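Local coordinates for protein ADP-ribose pyrophosphatase (Streptococcus suis, PDB 3O8S) that probably hydrolyses the pyrophosphate bond of ADP-ribose or a related nucleoside diphosphate derivative, as a member of the Nudix hydrolase family, at residues 88-94 with 178-184; 114-118 with 162-166; 120-126 with 150-156. All coordinates share one frame; numbering follows the deposited sequence.

Contact 1 (88-94 with 178-184); sequences ENDGLWS and PLYLGKN. With EDO (1,2-ethanediol), chain F.
Lys183 reaches Glu88 with a fully stretched chain, and its NZ lies 2.8 Å from Glu88 OE1 in a salt bridge on the syn side of the carboxylate, 18° out of plane; Glu88 OE2 is also 2.8 Å from NZ. On its way CD passes over one face of the Tyr180 ring, toward the rim. That ring is swung out with CG anti to the backbone N (chi1 -166°), bringing CD2 3.4 Å from Glu88 OE1 at an oblique approach, while Leu92 CB packs against Tyr180 CB at 3.9 Å. A single bridge joins the backbones: Trp93 N donates to Pro178 O (2.8 Å) and Tyr180 N to Trp93 O (3.0 Å). Pro178 O also sits in the plane of the indole, 3.2 Å from Trp93 CD1 at the ring edge. Asn184 OD1 lies against Ser94 CB at 3.3 Å, though its hydrogen bond comes from Leu95 N. Ser94 OG and Lys183 NZ both bond O2 of a 1,2-ethanediol, probably from the crystallisation liquor, which Arg74 also holds. With both oxygens of a carboxylate before it, the Lys183 ammonium is probably kept charged.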
loop_
_atom_site.group_PDB
_atom_site.type_symbol
_atom_site.label_atom_id
_atom_site.label_comp_id
_atom_site.label_asym_id
_atom_site.label_seq_id
_atom_site.Cartn_x
_atom_site.Cartn_y
_atom_site.Cartn_z
ATOM N N GLU A 88 23.935 -3.653 -8.216
ATOM C CA GLU A 88 24.595 -2.634 -7.415
ATOM C C GLU A 88 26.095 -2.924 -7.285
ATOM O O GLU A 88 26.529 -4.020 -7.650
ATOM C CB GLU A 88 23.926 -2.542 -6.040
ATOM C CG GLU A 88 22.621 -1.779 -6.079
ATOM C CD GLU A 88 21.875 -1.798 -4.764
ATOM O OE1 GLU A 88 21.323 -2.865 -4.410
ATOM O OE2 GLU A 88 21.820 -0.739 -4.098
ATOM N N ASN A 89 26.884 -1.942 -6.770
ATOM C CA ASN A 89 28.354 -2.025 -6.601
ATOM C C ASN A 89 28.827 -3.340 -5.946
ATOM O O ASN A 89 29.856 -3.872 -6.352
ATOM C CB ASN A 89 28.890 -0.841 -5.779
ATOM C CG ASN A 89 28.878 0.501 -6.480
ATOM O OD1 ASN A 89 28.627 0.616 -7.686
ATOM N ND2 ASN A 89 29.167 1.554 -5.729
ATOM N N ASP A 90 28.058 -3.867 -4.971
ATOM C CA ASP A 90 28.329 -5.112 -4.252
ATOM C C ASP A 90 28.059 -6.403 -5.088
ATOM O O ASP A 90 28.252 -7.507 -4.577
ATOM C CB ASP A 90 27.514 -5.147 -2.953
ATOM C CG ASP A 90 26.045 -4.794 -3.113
ATOM O OD1 ASP A 90 25.744 -3.609 -3.382
ATOM O OD2 ASP A 90 25.200 -5.683 -2.909
ATOM N N GLY A 91 27.636 -6.251 -6.342
ATOM C CA GLY A 91 27.348 -7.364 -7.249
ATOM C C GLY A 91 26.010 -8.075 -7.078
ATOM O O GLY A 91 25.765 -9.083 -7.749
ATOM N N LEU A 92 25.157 -7.598 -6.152
ATOM C CA LEU A 92 23.835 -8.186 -5.914
ATOM C C LEU A 92 22.780 -7.506 -6.780
ATOM O O LEU A 92 22.943 -6.346 -7.180
ATOM C CB LEU A 92 23.422 -8.150 -4.433
ATOM C CG LEU A 92 24.337 -8.913 -3.445
ATOM C CD1 LEU A 92 23.911 -8.632 -2.029
ATOM C CD2 LEU A 92 24.327 -10.426 -3.700
ATOM N N TRP A 93 21.711 -8.253 -7.082
ATOM C CA TRP A 93 20.645 -7.822 -7.972
ATOM C C TRP A 93 19.340 -7.582 -7.251
ATOM O O TRP A 93 18.976 -8.292 -6.298
ATOM C CB TRP A 93 20.452 -8.846 -9.089
ATOM C CG TRP A 93 21.672 -8.997 -9.961
ATOM C CD1 TRP A 93 22.828 -9.653 -9.646
ATOM C CD2 TRP A 93 21.859 -8.458 -11.275
ATOM N NE1 TRP A 93 23.710 -9.585 -10.695
ATOM C CE2 TRP A 93 23.135 -8.873 -11.719
ATOM C CE3 TRP A 93 21.053 -7.702 -12.146
ATOM C CZ2 TRP A 93 23.648 -8.510 -12.972
ATOM C CZ3 TRP A 93 21.553 -7.350 -13.387
ATOM C CH2 TRP A 93 22.841 -7.748 -13.790
ATOM N N SER A 94 18.637 -6.544 -7.693
ATOM C CA SER A 94 17.377 -6.209 -7.070
ATOM C C SER A 94 16.438 -5.523 -8.061
ATOM O O SER A 94 16.853 -5.070 -9.127
ATOM C CB SER A 94 17.604 -5.327 -5.837
ATOM O OG SER A 94 18.221 -4.087 -6.140
ATOM N N PRO A 178 22.558 -13.508 -8.318
ATOM C CA PRO A 178 22.545 -13.373 -6.839
ATOM C C PRO A 178 21.724 -12.158 -6.410
ATOM O O PRO A 178 21.893 -11.070 -6.958
ATOM C CB PRO A 178 24.028 -13.257 -6.445
ATOM C CG PRO A 178 24.770 -12.999 -7.699
ATOM C CD PRO A 178 23.920 -13.375 -8.877
ATOM N N LEU A 179 20.793 -12.360 -5.475
ATOM C CA LEU A 179 19.857 -11.324 -5.060
ATOM C C LEU A 179 20.198 -10.644 -3.754
ATOM O O LEU A 179 20.716 -11.272 -2.842
ATOM C CB LEU A 179 18.439 -11.917 -4.911
ATOM C CG LEU A 179 17.677 -12.383 -6.161
ATOM C CD1 LEU A 179 16.420 -13.142 -5.739
ATOM C CD2 LEU A 179 17.256 -11.199 -7.043
ATOM N N TYR A 180 19.822 -9.361 -3.646
ATOM C CA TYR A 180 19.915 -8.596 -2.406
ATOM C C TYR A 180 18.600 -8.964 -1.695
ATOM O O TYR A 180 17.548 -8.376 -1.989
ATOM C CB TYR A 180 20.071 -7.082 -2.728
ATOM C CG TYR A 180 20.514 -6.182 -1.580
ATOM C CD1 TYR A 180 19.963 -6.315 -0.305
ATOM C CD2 TYR A 180 21.387 -5.117 -1.802
ATOM C CE1 TYR A 180 20.314 -5.447 0.731
ATOM C CE2 TYR A 180 21.734 -4.237 -0.777
ATOM C CZ TYR A 180 21.182 -4.398 0.483
ATOM O OH TYR A 180 21.512 -3.528 1.487
ATOM N N LEU A 181 18.640 -10.037 -0.881
ATOM C CA LEU A 181 17.479 -10.644 -0.212
ATOM C C LEU A 181 16.727 -9.685 0.719
ATOM O O LEU A 181 15.492 -9.764 0.776
ATOM C CB LEU A 181 17.853 -11.942 0.518
ATOM C CG LEU A 181 18.363 -13.082 -0.402
ATOM C CD1 LEU A 181 18.985 -14.207 0.397
ATOM C CD2 LEU A 181 17.256 -13.598 -1.360
ATOM N N GLY A 182 17.445 -8.754 1.361
ATOM C CA GLY A 182 16.845 -7.714 2.197
ATOM C C GLY A 182 15.920 -6.802 1.395
ATOM O O GLY A 182 14.968 -6.236 1.940
ATOM N N LYS A 183 16.179 -6.686 0.078
ATOM C CA LYS A 183 15.399 -5.872 -0.857
ATOM C C LYS A 183 14.300 -6.691 -1.520
ATOM O O LYS A 183 13.177 -6.207 -1.628
ATOM C CB LYS A 183 16.307 -5.234 -1.921
ATOM C CG LYS A 183 17.091 -4.073 -1.353
ATOM C CD LYS A 183 18.000 -3.438 -2.357
ATOM C CE LYS A 183 18.648 -2.246 -1.713
ATOM N NZ LYS A 183 19.644 -1.626 -2.602
ATOM N N ASN A 184 14.606 -7.927 -1.951
ATOM C CA ASN A 184 13.620 -8.794 -2.595
ATOM C C ASN A 184 14.037 -10.261 -2.540
ATOM O O ASN A 184 15.137 -10.600 -2.957
ATOM C CB ASN A 184 13.367 -8.367 -4.075
ATOM C CG ASN A 184 14.612 -7.869 -4.795
ATOM O OD1 ASN A 184 14.700 -6.708 -5.174
ATOM N ND2 ASN A 184 15.631 -8.706 -4.945
HETATM C C1 EDO F . 19.271 0.032 -6.497
HETATM O O1 EDO F . 19.248 1.174 -5.633
HETATM C C2 EDO F . 17.954 -0.718 -6.363
HETATM O O2 EDO F . 18.038 -1.662 -5.294
#

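Contact 2 (114-118 with 162-166). With EDO (1,2-ethanediol), chain C.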
loop_
_atom_site.group_PDB
_atom_site.type_symbol
_atom_site.label_atom_id
_atom_site.label_comp_id
_atom_site.label_asym_id
_atom_site.label_seq_id
_atom_site.Cartn_x
_atom_site.Cartn_y
_atom_site.Cartn_z
ATOM N N VAL A 114 12.822 3.918 -11.603
ATOM C CA VAL A 114 13.057 3.002 -12.731
ATOM C C VAL A 114 13.852 3.734 -13.787
ATOM O O VAL A 114 14.810 3.165 -14.312
ATOM C CB VAL A 114 11.761 2.394 -13.322
ATOM C CG1 VAL A 114 12.051 1.602 -14.591
ATOM C CG2 VAL A 114 11.084 1.508 -12.299
ATOM N N LYS A 115 13.473 5.003 -14.069
ATOM C CA LYS A 115 14.169 5.848 -15.043
ATOM C C LYS A 115 15.626 6.072 -14.630
ATOM O O LYS A 115 16.523 5.831 -15.432
ATOM C CB LYS A 115 13.453 7.195 -15.250
ATOM C CG LYS A 115 14.066 8.056 -16.365
ATOM C CD LYS A 115 13.955 7.381 -17.744
ATOM C CE LYS A 115 14.473 8.227 -18.873
ATOM N NZ LYS A 115 14.132 7.624 -20.188
ATOM N N GLU A 116 15.851 6.473 -13.368
ATOM C CA GLU A 116 17.175 6.763 -12.809
ATOM C C GLU A 116 18.070 5.534 -12.671
ATOM O O GLU A 116 19.268 5.651 -12.863
ATOM C CB GLU A 116 17.031 7.413 -11.424
ATOM C CG GLU A 116 16.578 8.863 -11.473
ATOM C CD GLU A 116 16.252 9.513 -10.140
ATOM O OE1 GLU A 116 16.245 8.811 -9.100
ATOM O OE2 GLU A 116 15.992 10.737 -10.144
ATOM N N GLU A 117 17.508 4.381 -12.296
ATOM C CA GLU A 117 18.286 3.167 -12.035
ATOM C C GLU A 117 18.431 2.226 -13.238
ATOM O O GLU A 117 19.449 1.538 -13.320
ATOM C CB GLU A 117 17.651 2.383 -10.875
ATOM C CG GLU A 117 17.786 3.096 -9.541
ATOM C CD GLU A 117 16.920 2.590 -8.408
ATOM O OE1 GLU A 117 16.515 1.406 -8.438
ATOM O OE2 GLU A 117 16.663 3.376 -7.471
ATOM N N ALA A 118 17.414 2.156 -14.133
ATOM C CA ALA A 118 17.435 1.208 -15.247
ATOM C C ALA A 118 17.385 1.860 -16.648
ATOM O O ALA A 118 17.547 1.142 -17.649
ATOM C CB ALA A 118 16.278 0.219 -15.097
ATOM N N ASN A 162 25.027 5.590 -14.275
ATOM C CA ASN A 162 24.438 6.300 -13.131
ATOM C C ASN A 162 25.199 5.969 -11.842
ATOM O O ASN A 162 26.032 5.058 -11.824
ATOM C CB ASN A 162 22.931 5.999 -12.983
ATOM C CG ASN A 162 22.589 4.572 -12.648
ATOM O OD1 ASN A 162 22.271 4.236 -11.506
ATOM N ND2 ASN A 162 22.633 3.703 -13.638
ATOM N N SER A 163 24.918 6.738 -10.777
ATOM C CA SER A 163 25.551 6.654 -9.459
ATOM C C SER A 163 24.939 5.573 -8.544
ATOM O O SER A 163 25.498 5.292 -7.478
ATOM C CB SER A 163 25.441 8.007 -8.763
ATOM O OG SER A 163 24.080 8.386 -8.624
ATOM N N GLU A 164 23.806 4.985 -8.940
ATOM C CA GLU A 164 23.119 3.994 -8.115
ATOM C C GLU A 164 23.376 2.543 -8.538
ATOM O O GLU A 164 23.516 1.685 -7.668
ATOM C CB GLU A 164 21.600 4.256 -8.117
ATOM C CG GLU A 164 21.186 5.419 -7.227
ATOM C CD GLU A 164 19.973 6.200 -7.694
ATOM O OE1 GLU A 164 18.857 5.633 -7.683
ATOM O OE2 GLU A 164 20.131 7.396 -8.029
ATOM N N THR A 165 23.350 2.249 -9.853
ATOM C CA THR A 165 23.476 0.878 -10.367
ATOM C C THR A 165 24.526 0.810 -11.456
ATOM O O THR A 165 24.922 1.849 -11.995
ATOM C CB THR A 165 22.108 0.348 -10.865
ATOM O OG1 THR A 165 21.702 1.061 -12.036
ATOM C CG2 THR A 165 21.043 0.388 -9.795
ATOM N N VAL A 166 24.975 -0.421 -11.785
ATOM C CA VAL A 166 26.091 -0.635 -12.727
ATOM C C VAL A 166 25.708 -1.525 -13.935
ATOM O O VAL A 166 26.443 -1.546 -14.919
ATOM C CB VAL A 166 27.354 -1.180 -11.981
ATOM C CG1 VAL A 166 27.933 -0.120 -11.048
ATOM C CG2 VAL A 166 27.057 -2.467 -11.200
HETATM C C1 EDO C . 17.652 -1.878 -19.689
HETATM O O1 EDO C . 17.427 -1.756 -18.260
HETATM C C2 EDO C . 16.837 -2.961 -20.393
HETATM O O2 EDO C . 17.398 -4.249 -20.124
#
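Thr165 closes the tight side of this contact: OG1 donates to Glu117 O at 2.6 Å, in the carbonyl plane and on a lone pair. A loop hydroxyl thus takes a main-chain carbonyl in the last turn of helix 106-118, and Thr165 CG2 rests 4.1 Å from Glu117 CB. Asn162 steadies that hydroxyl, with OG1 lying in the plane of its amide. Its ND2 donates to Thr165 OG1 (3.2 Å), while OD1 receives Thr165 N (2.8 Å) and Glu164 N from the same face of the amide, an Asx turn that folds the loop back on itself. The amide carbon, Asn162 CG, meanwhile packs on Glu116 O at 3.5 Å. Next comes a close acidic pair: Glu164 OE1 is 3.2 Å from Glu117 OE2 with the two carboxylate planes 76° apart, two acceptors without a bond between them. Glu117 OE1 is turned to Gly97 N instead, which ties the end of the helix to strand 93-99. The loose, solvent side is formed by the exposed ends of Glu116 and Glu164, with OE1 of Glu116 4.3 Å from OE2 of Glu164. Glu116 and Glu117 match the paired glutamates of a Nudix-box sequence whose REUXEEXGU portion begins with Lys in place of Arg, consistent with the region that binds divalent metal in relatives; no metal is present here.

Contact 3 (120-126 with 150-156); sequences LDVEAQR and ILCRLLG
Leu151 O is gripped by two successive amides, Gln125 N at 2.8 Å and Arg126 N at 3.2 Å, which makes a classic beta bulge in the antiparallel pairing of strands 120-132 and 145-157 within the mixed sheet of the Nudix fold. A second classic bulge lies at the far end, with the extra residue on the other strand: Leu155 N and Gly156 N both donate to Asp121 O. Between the two, Glu123 and Arg153 form a regular hydrogen-bonded pair, and the short segments run at 142° to each other. Val122, Ala124, Cys152 and Leu154 share one face of the sheet. There Val122 CG2 meets Cys152 CB at 3.8 Å, and Val122 also touches Val114 of helix 106-118, while Leu154 CD1 closes on Leu120 CD1. Nearer the other end Ala124 CB packs on Ile150 CG2, and Phe205 of the second subunit touches both residues. The opposite face is mixed, with Glu123, Arg153 and Arg126 beside Leu151. Glu123 and Arg153 run next to each other in the same direction, in a salt bridge whose hydrogen bond is weak: NH1 of Arg153 is 3.1 Å from OE2 of Glu123, the flat groups turned 47° apart. Arg126 rests its CD on Leu151 CD2 at 4.1 Å, then bends at chi3 (-73°) and carries its guanidinium away to the carbonyls of Ser198 and Glu199 and to Glu202 of the second subunit. Crossing Arg153 at a slant, Gln125 brings OE1 to the guanidinium edge, near its plane and 3.4 Å from Arg153 CD.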
loop_
_atom_site.group_PDB
_atom_site.type_symbol
_atom_site.label_atom_id
_atom_site.label_comp_id
_atom_site.label_asym_id
_atom_site.label_seq_id
_atom_site.Cartn_x
_atom_site.Cartn_y
_atom_site.Cartn_z
ATOM N N LEU A 120 14.797 3.120 -17.925
ATOM C CA LEU A 120 13.540 2.737 -18.532
ATOM C C LEU A 120 12.351 3.620 -18.189
ATOM O O LEU A 120 12.168 4.016 -17.039
ATOM C CB LEU A 120 13.193 1.270 -18.150
ATOM C CG LEU A 120 14.279 0.197 -18.452
ATOM C CD1 LEU A 120 13.803 -1.192 -18.021
ATOM C CD2 LEU A 120 14.664 0.180 -19.925
ATOM N N ASP A 121 11.497 3.849 -19.202
ATOM C CA ASP A 121 10.209 4.523 -19.074
ATOM C C ASP A 121 9.192 3.444 -18.844
ATOM O O ASP A 121 9.097 2.511 -19.642
ATOM C CB ASP A 121 9.852 5.345 -20.311
ATOM C CG ASP A 121 10.832 6.454 -20.655
ATOM O OD1 ASP A 121 11.263 7.181 -19.723
ATOM O OD2 ASP A 121 11.085 6.663 -21.865
ATOM N N VAL A 122 8.486 3.521 -17.716
ATOM C CA VAL A 122 7.482 2.542 -17.344
ATOM C C VAL A 122 6.260 3.255 -16.830
ATOM O O VAL A 122 6.329 4.423 -16.419
ATOM C CB VAL A 122 7.997 1.497 -16.286
ATOM C CG1 VAL A 122 9.236 0.741 -16.778
ATOM C CG2 VAL A 122 8.228 2.129 -14.899
ATOM N N GLU A 123 5.149 2.540 -16.808
ATOM C CA GLU A 123 3.944 3.064 -16.202
ATOM C C GLU A 123 3.554 2.136 -15.037
ATOM O O GLU A 123 3.541 0.915 -15.200
ATOM C CB GLU A 123 2.807 3.287 -17.221
ATOM C CG GLU A 123 2.477 2.134 -18.157
ATOM C CD GLU A 123 1.344 2.416 -19.131
ATOM O OE1 GLU A 123 1.319 3.515 -19.737
ATOM O OE2 GLU A 123 0.491 1.517 -19.308
ATOM N N ALA A 124 3.369 2.719 -13.841
ATOM C CA ALA A 124 2.955 2.012 -12.625
ATOM C C ALA A 124 1.570 1.449 -12.863
ATOM O O ALA A 124 0.710 2.164 -13.374
ATOM C CB ALA A 124 2.965 2.961 -11.448
ATOM N N GLN A 125 1.364 0.163 -12.578
ATOM C CA GLN A 125 0.113 -0.459 -12.956
ATOM C C GLN A 125 -0.697 -1.048 -11.814
ATOM O O GLN A 125 -1.910 -0.883 -11.782
ATOM C CB GLN A 125 0.448 -1.589 -13.957
ATOM C CG GLN A 125 -0.708 -2.052 -14.802
ATOM C CD GLN A 125 -0.228 -2.911 -15.942
ATOM O OE1 GLN A 125 -0.060 -2.441 -17.058
ATOM N NE2 GLN A 125 -0.023 -4.195 -15.695
ATOM N N ARG A 126 -0.055 -1.824 -10.952
ATOM C CA ARG A 126 -0.761 -2.592 -9.966
ATOM C C ARG A 126 0.062 -2.726 -8.721
ATOM O O ARG A 126 1.280 -2.876 -8.800
ATOM C CB ARG A 126 -1.078 -3.996 -10.600
ATOM C CG ARG A 126 -1.300 -5.187 -9.619
ATOM C CD ARG A 126 -1.636 -6.456 -10.393
ATOM N NE ARG A 126 -3.006 -6.356 -10.924
ATOM C CZ ARG A 126 -3.584 -7.237 -11.723
ATOM N NH1 ARG A 126 -2.914 -8.304 -12.139
ATOM N NH2 ARG A 126 -4.839 -7.069 -12.101
ATOM N N ILE A 150 5.261 -2.788 -6.801
ATOM C CA ILE A 150 4.412 -2.248 -7.848
ATOM C C ILE A 150 4.722 -2.949 -9.176
ATOM O O ILE A 150 5.873 -2.960 -9.619
ATOM C CB ILE A 150 4.583 -0.693 -7.971
ATOM C CG1 ILE A 150 4.372 0.054 -6.594
ATOM C CG2 ILE A 150 3.734 -0.084 -9.135
ATOM C CD1 ILE A 150 2.957 0.142 -6.122
ATOM N N LEU A 151 3.678 -3.492 -9.827
ATOM C CA LEU A 151 3.849 -4.074 -11.136
ATOM C C LEU A 151 3.810 -2.917 -12.126
ATOM O O LEU A 151 2.928 -2.069 -12.032
ATOM C CB LEU A 151 2.812 -5.161 -11.425
ATOM C CG LEU A 151 2.725 -5.666 -12.862
ATOM C CD1 LEU A 151 3.883 -6.632 -13.173
ATOM C CD2 LEU A 151 1.380 -6.330 -13.112
ATOM N N CYS A 152 4.846 -2.817 -12.971
ATOM C CA CYS A 152 4.997 -1.763 -13.966
ATOM C C CYS A 152 5.051 -2.370 -15.328
ATOM O O CYS A 152 5.567 -3.469 -15.527
ATOM C CB CYS A 152 6.232 -0.898 -13.716
ATOM S SG CYS A 152 6.272 -0.053 -12.111
ATOM N N ARG A 153 4.553 -1.618 -16.280
ATOM C CA ARG A 153 4.489 -1.982 -17.657
ATOM C C ARG A 153 5.583 -1.204 -18.391
ATOM O O ARG A 153 5.676 0.019 -18.232
ATOM C CB ARG A 153 3.074 -1.636 -18.130
ATOM C CG ARG A 153 2.830 -1.831 -19.592
ATOM C CD ARG A 153 1.396 -1.468 -19.925
ATOM N NE ARG A 153 1.151 -1.735 -21.333
ATOM C CZ ARG A 153 1.284 -0.839 -22.298
ATOM N NH1 ARG A 153 1.558 0.425 -22.008
ATOM N NH2 ARG A 153 1.084 -1.185 -23.560
ATOM N N LEU A 154 6.423 -1.914 -19.166
ATOM C CA LEU A 154 7.529 -1.295 -19.909
ATOM C C LEU A 154 7.030 -0.445 -21.087
ATOM O O LEU A 154 6.235 -0.923 -21.892
ATOM C CB LEU A 154 8.504 -2.378 -20.436
ATOM C CG LEU A 154 9.754 -1.872 -21.229
ATOM C CD1 LEU A 154 10.740 -1.114 -20.324
ATOM C CD2 LEU A 154 10.458 -3.009 -21.921
ATOM N N LEU A 155 7.554 0.792 -21.214
ATOM C CA LEU A 155 7.263 1.665 -22.342
ATOM C C LEU A 155 8.448 1.621 -23.278
ATOM O O LEU A 155 8.259 1.419 -24.458
ATOM C CB LEU A 155 6.913 3.115 -21.936
ATOM C CG LEU A 155 5.719 3.339 -20.967
ATOM C CD1 LEU A 155 5.524 4.811 -20.704
ATOM C CD2 LEU A 155 4.398 2.721 -21.488
ATOM N N GLY A 156 9.663 1.715 -22.744
ATOM C CA GLY A 156 10.885 1.679 -23.550
ATOM C C GLY A 156 12.093 2.125 -22.748
ATOM O O GLY A 156 12.028 2.230 -21.525
#

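How the contacts relate
Contact 2 lies between the other two, its centre 14 Å from that of contact 1 and 15 Å from that of contact 3. It carries two glutamates that fit the Nudix box, so it is probably the nearest of the three to the metal site. Contact 1 touches it through Asn89 OD1, 3.5 Å from Val166 CG1. Helix 106-118 is followed closely by strand 120-132, a junction joined by a salt bridge of Lys115 NZ to Asp121 OD1 at 2.9 Å and by Val114 CG1 against Val122 CG1 at 3.7 Å. Contacts 1 and 3, on opposite sides of the chain's centre and about 10 Å apart at their nearest atoms, are connected through the same sheet.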